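Local coordinates for protein succinyl-CoA ligase (ADP-forming) subunit alpha (Methanosaeta concilii, PDB 6HXI) that binds coenzyme A and belongs to a multi-chain assembly, joining a CoA-ligase module to a helical part of the citrate synthase family, at residues P302-F305 and D306-G309; Y599-P602 and A603-A607. One frame throughout, in Å; residues are numbered along the deposited sequence.

Contact 1: P302-F305 and D306-G309; sequences PRSF and DDYG
The carboxylate of Asp307 turns back onto the backbone just ahead of it and takes two successive backbone N-H groups, one on each oxygen. Arg303 N reaches Asp307 OD2 at 2.8 Å in a nearly straight bond (166°), and Ser304 N reaches Asp307 OD1 at 3.0 Å along a more bent path. Both donors come in on the syn side, about 30° out of the carboxylate plane. Asp307 can do this because CG sits between its backbone N and carbonyl carbon (chi1 50°), which folds the group toward the preceding residues. Ser304 answers with its own hydroxyl: OG accepts Asp306 N at 3.3 Å and makes a weak bond to Asp307 OD1. A weak bond also runs from Asp307 N to Ser304 O. The carbonyl of Phe305 has two donors, Tyr308 N at 3.0 Å, which lies well above the carbonyl plane, and a water that in turn weakly accepts from Gly309 N. Arg303 lays one face of its guanidinium over Ser304 CB, which sits 3.5 Å from the guanidinium plane, over its centre; its charge lies near Asp307 OD1 without any N-H pointing there. Asp306 OD2 has a weak partner in His408 of the citrate lyase chain, and Tyr308 OH a weak hydrogen bond with Cys230 O. On the apolar side, the Phe305 and Tyr308 rings lie near parallel but slid apart, centroids 6.0 Å apart. Pro302 CG touches Tyr308 CD2 at 4.3 Å, and all three side chains rest on Trp258 of strand 255-260. The Ser304 hydroxyl bond to Asp306 N is an ST turn; Asp307, at the N-cap of helix 308-322, makes no side-chain capping bond and instead grips the two N-H groups before it.

Contact 2: Y599-P602 and A603-A607; sequences YRHP and AEDIA
His601 NE2 donates to Asp605 OD2 at 2.7 Å, the shorter of the two hydrogen bonds between 599-602 and 603-607. The bond uses the anti lone pair of the carboxylate oxygen, which lies 17° out of the imidazole plane, and ring and carboxylate are turned 50° against each other. At the other ring nitrogen, His601 ND1 shares a hydrogen bond of 2.8 Å with Tyr599 OH. With both nitrogens engaged, the rotation of the imidazole is fixed. CG of His601 and CG of Asp605 each lie anti to their own backbone N, which swings both side chains into the same gap, where they meet across the turn. Asp605 OD1 is hydrogen-bonded to Thr354 OG1 of a second subunit, so the carboxylate ties the histidine to the neighbouring chain. In the backbone, Asp605 N donates to Pro602 O at 3.0 Å and closes the short 3-10 turn. Packing completes the contact. Pro602 CD lies over one face of its neighbour His601's ring, toward the rim, while Ile606 CD1 comes in at the ring edge, 3.8 Å from His601 CD2. Glu604 bends back at chi2 to bring OE2 within 3.5 Å of Pro602 CB, its OE1 being held by Tyr340 of the second subunit. The ring of His423 from a third subunit stacks on His601. This is a His-carboxylate hydrogen bond across a 3-10 turn in the loop after helix 571-594; beyond the turn, Ile606 and Ala607 enter a parallel beta ladder with a strand of the second subunit, an intersubunit sheet formed by the C-terminal arm.

Overall arrangement
Contact 1 comes first along the chain and contact 2 near its end, on opposite sides of the chain's centre. Their centres lie 95 Å apart, with about 78 Å between nearest atoms, and they share no helix, strand or sheet. Residues 302-309 lead into helix 308-322, with Phe305 and Tyr308 packing on strands 227-233 and 255-260 of the six-stranded mixed sheet, beside the citrate lyase chain. Residues 599-607 follow helix 571-594 in the helical C-terminal half and run into strand 606-608, among other copies of this same protein. The two turns thus border different interfaces of one elongated, two-part chain in an eight-chain assembly.

Contact 1: P302-F305 and D306-G309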
ATOM      1  N   PRO B 302     -49.400  16.158  54.067  1.00 58.63           N
ATOM      2  CA  PRO B 302     -48.478  16.126  55.219  1.00 59.47           C
ATOM      3  C   PRO B 302     -48.151  17.525  55.773  1.00 66.28           C
ATOM      4  O   PRO B 302     -48.549  18.524  55.172  1.00 66.42           O
ATOM      5  CB  PRO B 302     -47.230  15.440  54.639  1.00 58.80           C
ATOM      6  CG  PRO B 302     -47.238  15.793  53.218  1.00 60.32           C
ATOM      7  CD  PRO B 302     -48.686  15.863  52.808  1.00 57.12           C
ATOM      8  N   ARG B 303     -47.429  17.592  56.908  1.00 65.51           N
ATOM      9  CA  ARG B 303     -47.007  18.842  57.571  1.00 67.18           C
ATOM     10  C   ARG B 303     -45.894  19.524  56.739  1.00 68.22           C
ATOM     11  O   ARG B 303     -45.846  20.751  56.647  1.00 68.25           O
ATOM     12  CB  ARG B 303     -46.520  18.527  59.008  1.00 71.30           C
ATOM     13  CG  ARG B 303     -46.506  19.696  60.015  1.00 87.15           C
ATOM     14  CD  ARG B 303     -45.180  20.457  60.096  1.00105.51           C
ATOM     15  NE  ARG B 303     -44.005  19.585  59.982  1.00121.32           N
ATOM     16  CZ  ARG B 303     -42.783  19.999  59.654  1.00135.63           C
ATOM     17  NH1 ARG B 303     -42.553  21.286  59.411  1.00121.07           N
ATOM     18  NH2 ARG B 303     -41.785  19.132  59.556  1.00123.32           N
ATOM     19  N   SER B 304     -45.014  18.715  56.138  1.00 62.92           N
ATOM     20  CA  SER B 304     -43.897  19.131  55.259  1.00 61.04           C
ATOM     21  C   SER B 304     -43.514  17.961  54.347  1.00 60.88           C
ATOM     22  O   SER B 304     -44.101  16.879  54.470  1.00 58.39           O
ATOM     23  CB  SER B 304     -42.687  19.587  56.079  1.00 65.77           C
ATOM     24  OG  SER B 304     -41.911  18.512  56.584  1.00 73.37           O
ATOM     25  N   PHE B 305     -42.524  18.158  53.443  1.00 57.82           N
ATOM     26  CA  PHE B 305     -42.065  17.061  52.585  1.00 56.61           C
ATOM     27  C   PHE B 305     -41.487  15.857  53.396  1.00 63.99           C
ATOM     28  O   PHE B 305     -41.618  14.706  52.966  1.00 62.04           O
ATOM     29  CB  PHE B 305     -41.093  17.534  51.494  1.00 56.21           C
ATOM     30  CG  PHE B 305     -40.708  16.412  50.558  1.00 54.86           C
ATOM     31  CD1 PHE B 305     -41.586  15.977  49.572  1.00 56.37           C
ATOM     32  CD2 PHE B 305     -39.503  15.740  50.716  1.00 55.55           C
ATOM     33  CE1 PHE B 305     -41.252  14.905  48.742  1.00 56.92           C
ATOM     34  CE2 PHE B 305     -39.173  14.658  49.895  1.00 57.89           C
ATOM     35  CZ  PHE B 305     -40.050  14.245  48.916  1.00 55.55           C
ATOM     36  N   ASP B 306     -40.901  16.133  54.577  1.00 64.76           N
ATOM     37  CA  ASP B 306     -40.338  15.132  55.486  1.00 67.05           C
ATOM     38  C   ASP B 306     -41.335  14.027  55.864  1.00 71.71           C
ATOM     39  O   ASP B 306     -40.948  12.846  55.910  1.00 71.33           O
ATOM     40  CB  ASP B 306     -39.786  15.807  56.744  1.00 71.65           C
ATOM     41  CG  ASP B 306     -38.476  16.518  56.484  1.00 89.48           C
ATOM     42  OD1 ASP B 306     -38.496  17.570  55.813  1.00 90.79           O
ATOM     43  OD2 ASP B 306     -37.427  15.999  56.912  1.00 99.33           O
ATOM     44  N   ASP B 307     -42.617  14.399  56.105  1.00 67.44           N
ATOM     45  CA  ASP B 307     -43.620  13.390  56.424  1.00 67.41           C
ATOM     46  C   ASP B 307     -44.503  12.983  55.194  1.00 66.72           C
ATOM     47  O   ASP B 307     -45.641  12.580  55.401  1.00 67.20           O
ATOM     48  CB  ASP B 307     -44.460  13.768  57.667  1.00 72.66           C
ATOM     49  CG  ASP B 307     -45.058  15.157  57.699  1.00 87.78           C
ATOM     50  OD1 ASP B 307     -44.293  16.139  57.554  1.00 92.77           O
ATOM     51  OD2 ASP B 307     -46.270  15.271  57.991  1.00 91.71           O
ATOM     52  N   TYR B 308     -43.956  13.002  53.930  1.00 59.69           N
ATOM     53  CA  TYR B 308     -44.695  12.540  52.731  1.00 57.45           C
ATOM     54  C   TYR B 308     -44.910  11.013  52.811  1.00 61.57           C
ATOM     55  O   TYR B 308     -46.049  10.553  52.735  1.00 62.03           O
ATOM     56  CB  TYR B 308     -43.983  12.925  51.398  1.00 56.00           C
ATOM     57  CG  TYR B 308     -44.860  12.781  50.168  1.00 54.82           C
ATOM     58  CD1 TYR B 308     -44.960  11.566  49.493  1.00 54.83           C
ATOM     59  CD2 TYR B 308     -45.613  13.851  49.695  1.00 55.86           C
ATOM     60  CE1 TYR B 308     -45.779  11.422  48.373  1.00 50.67           C
ATOM     61  CE2 TYR B 308     -46.431  13.723  48.569  1.00 55.67           C
ATOM     62  CZ  TYR B 308     -46.506  12.508  47.912  1.00 58.95           C
ATOM     63  OH  TYR B 308     -47.311  12.388  46.809  1.00 59.51           O
ATOM     64  N   GLY B 309     -43.818  10.259  52.969  1.00 58.15           N
ATOM     65  CA  GLY B 309     -43.839   8.802  53.072  1.00 57.97           C
ATOM     66  C   GLY B 309     -44.722   8.311  54.195  1.00 63.27           C
ATOM     67  O   GLY B 309     -45.436   7.318  54.038  1.00 63.32           O
TER
HETATM   68  O   HOH W   1     -40.896  11.822  52.854  1.00 63.42           O

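Contact 2: Y599-P602 and A603-A607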
ATOM      1  N   TYR B 599      -2.108   4.754 -18.527  1.00 28.31           N
ATOM      2  CA  TYR B 599      -0.853   4.328 -19.139  1.00 27.36           C
ATOM      3  C   TYR B 599      -0.955   2.862 -19.498  1.00 31.02           C
ATOM      4  O   TYR B 599      -1.502   2.081 -18.720  1.00 31.07           O
ATOM      5  CB  TYR B 599       0.285   4.478 -18.136  1.00 26.98           C
ATOM      6  CG  TYR B 599       1.653   4.060 -18.648  1.00 27.65           C
ATOM      7  CD1 TYR B 599       2.283   4.765 -19.674  1.00 30.84           C
ATOM      8  CD2 TYR B 599       2.327   2.969 -18.098  1.00 26.04           C
ATOM      9  CE1 TYR B 599       3.535   4.383 -20.153  1.00 30.92           C
ATOM     10  CE2 TYR B 599       3.619   2.636 -18.515  1.00 25.56           C
ATOM     11  CZ  TYR B 599       4.225   3.363 -19.530  1.00 31.05           C
ATOM     12  OH  TYR B 599       5.461   3.031 -20.030  1.00 29.10           O
ATOM     13  N   ARG B 600      -0.362   2.475 -20.618  1.00 26.40           N
ATOM     14  CA  ARG B 600      -0.207   1.095 -21.012  1.00 26.67           C
ATOM     15  C   ARG B 600       1.236   1.028 -21.507  1.00 30.88           C
ATOM     16  O   ARG B 600       1.628   1.869 -22.304  1.00 29.88           O
ATOM     17  CB  ARG B 600      -1.208   0.680 -22.088  1.00 31.47           C
ATOM     18  CG  ARG B 600      -1.646  -0.796 -21.893  1.00 43.52           C
ATOM     19  CD  ARG B 600      -2.280  -1.407 -23.127  1.00 48.18           C
ATOM     20  NE  ARG B 600      -2.986  -2.661 -22.815  1.00 56.12           N
ATOM     21  CZ  ARG B 600      -2.549  -3.866 -23.177  1.00 65.72           C
ATOM     22  NH1 ARG B 600      -1.420  -3.991 -23.867  1.00 38.34           N
ATOM     23  NH2 ARG B 600      -3.243  -4.956 -22.859  1.00 59.12           N
ATOM     24  N   HIS B 601       2.056   0.115 -20.968  1.00 27.27           N
ATOM     25  CA  HIS B 601       3.444   0.027 -21.425  1.00 27.31           C
ATOM     26  C   HIS B 601       3.539  -0.344 -22.935  1.00 32.98           C
ATOM     27  O   HIS B 601       2.794  -1.220 -23.390  1.00 35.45           O
ATOM     28  CB  HIS B 601       4.249  -0.961 -20.516  1.00 26.22           C
ATOM     29  CG  HIS B 601       5.720  -0.769 -20.615  1.00 27.84           C
ATOM     30  ND1 HIS B 601       6.326   0.419 -20.200  1.00 29.35           N
ATOM     31  CD2 HIS B 601       6.665  -1.582 -21.131  1.00 27.32           C
ATOM     32  CE1 HIS B 601       7.613   0.283 -20.474  1.00 27.32           C
ATOM     33  NE2 HIS B 601       7.864  -0.905 -21.030  1.00 27.29           N
ATOM     34  N   PRO B 602       4.368   0.328 -23.774  1.00 30.44           N
ATOM     35  CA  PRO B 602       4.406  -0.056 -25.209  1.00 30.55           C
ATOM     36  C   PRO B 602       4.830  -1.509 -25.427  1.00 35.63           C
ATOM     37  O   PRO B 602       5.784  -1.989 -24.810  1.00 30.43           O
ATOM     38  CB  PRO B 602       5.371   0.960 -25.852  1.00 31.73           C
ATOM     39  CG  PRO B 602       6.049   1.621 -24.767  1.00 34.15           C
ATOM     40  CD  PRO B 602       5.272   1.459 -23.491  1.00 29.84           C
ATOM     41  N   ALA B 603       4.049  -2.218 -26.269  1.00 36.27           N
ATOM     42  CA  ALA B 603       4.189  -3.628 -26.654  1.00 37.30           C
ATOM     43  C   ALA B 603       5.580  -3.967 -27.171  1.00 42.57           C
ATOM     44  O   ALA B 603       6.052  -5.069 -26.920  1.00 41.69           O
ATOM     45  CB  ALA B 603       3.152  -3.980 -27.730  1.00 38.41           C
ATOM     46  N   GLU B 604       6.220  -3.039 -27.913  1.00 39.59           N
ATOM     47  CA  GLU B 604       7.548  -3.251 -28.474  1.00 39.36           C
ATOM     48  C   GLU B 604       8.644  -3.161 -27.397  1.00 40.70           C
ATOM     49  O   GLU B 604       9.792  -3.459 -27.690  1.00 43.88           O
ATOM     50  CB  GLU B 604       7.817  -2.286 -29.660  1.00 41.04           C
ATOM     51  CG  GLU B 604       8.070  -0.834 -29.264  1.00 41.06           C
ATOM     52  CD  GLU B 604       6.845   0.067 -29.176  1.00 56.25           C
ATOM     53  OE1 GLU B 604       7.031   1.303 -29.238  1.00 50.47           O
ATOM     54  OE2 GLU B 604       5.707  -0.448 -29.054  1.00 62.72           O
ATOM     55  N   ASP B 605       8.307  -2.748 -26.166  1.00 31.78           N
ATOM     56  CA  ASP B 605       9.315  -2.683 -25.122  1.00 30.01           C
ATOM     57  C   ASP B 605       9.407  -3.994 -24.302  1.00 30.92           C
ATOM     58  O   ASP B 605      10.164  -4.087 -23.322  1.00 28.69           O
ATOM     59  CB  ASP B 605       9.120  -1.456 -24.233  1.00 30.23           C
ATOM     60  CG  ASP B 605      10.383  -1.094 -23.458  1.00 47.95           C
ATOM     61  OD1 ASP B 605      11.509  -1.188 -24.047  1.00 47.11           O
ATOM     62  OD2 ASP B 605      10.269  -0.794 -22.247  1.00 53.31           O
ATOM     63  N   ILE B 606       8.649  -4.989 -24.729  1.00 27.41           N
ATOM     64  CA  ILE B 606       8.522  -6.283 -24.081  1.00 28.19           C
ATOM     65  C   ILE B 606       8.915  -7.416 -25.023  1.00 31.59           C
ATOM     66  O   ILE B 606       8.373  -7.507 -26.124  1.00 31.26           O
ATOM     67  CB  ILE B 606       7.087  -6.466 -23.483  1.00 29.62           C
ATOM     68  CG1 ILE B 606       6.846  -5.370 -22.402  1.00 28.55           C
ATOM     69  CG2 ILE B 606       6.942  -7.886 -22.850  1.00 27.14           C
ATOM     70  CD1 ILE B 606       5.346  -4.972 -22.117  1.00 29.55           C
ATOM     71  N   ALA B 607       9.871  -8.275 -24.585  1.00 29.92           N
ATOM     72  CA  ALA B 607      10.252  -9.474 -25.346  1.00 31.92           C
ATOM     73  C   ALA B 607       9.468 -10.620 -24.756  1.00 32.19           C
ATOM     74  O   ALA B 607       9.683 -10.954 -23.590  1.00 31.61           O
ATOM     75  CB  ALA B 607      11.751  -9.738 -25.219  1.00 33.81           C
TER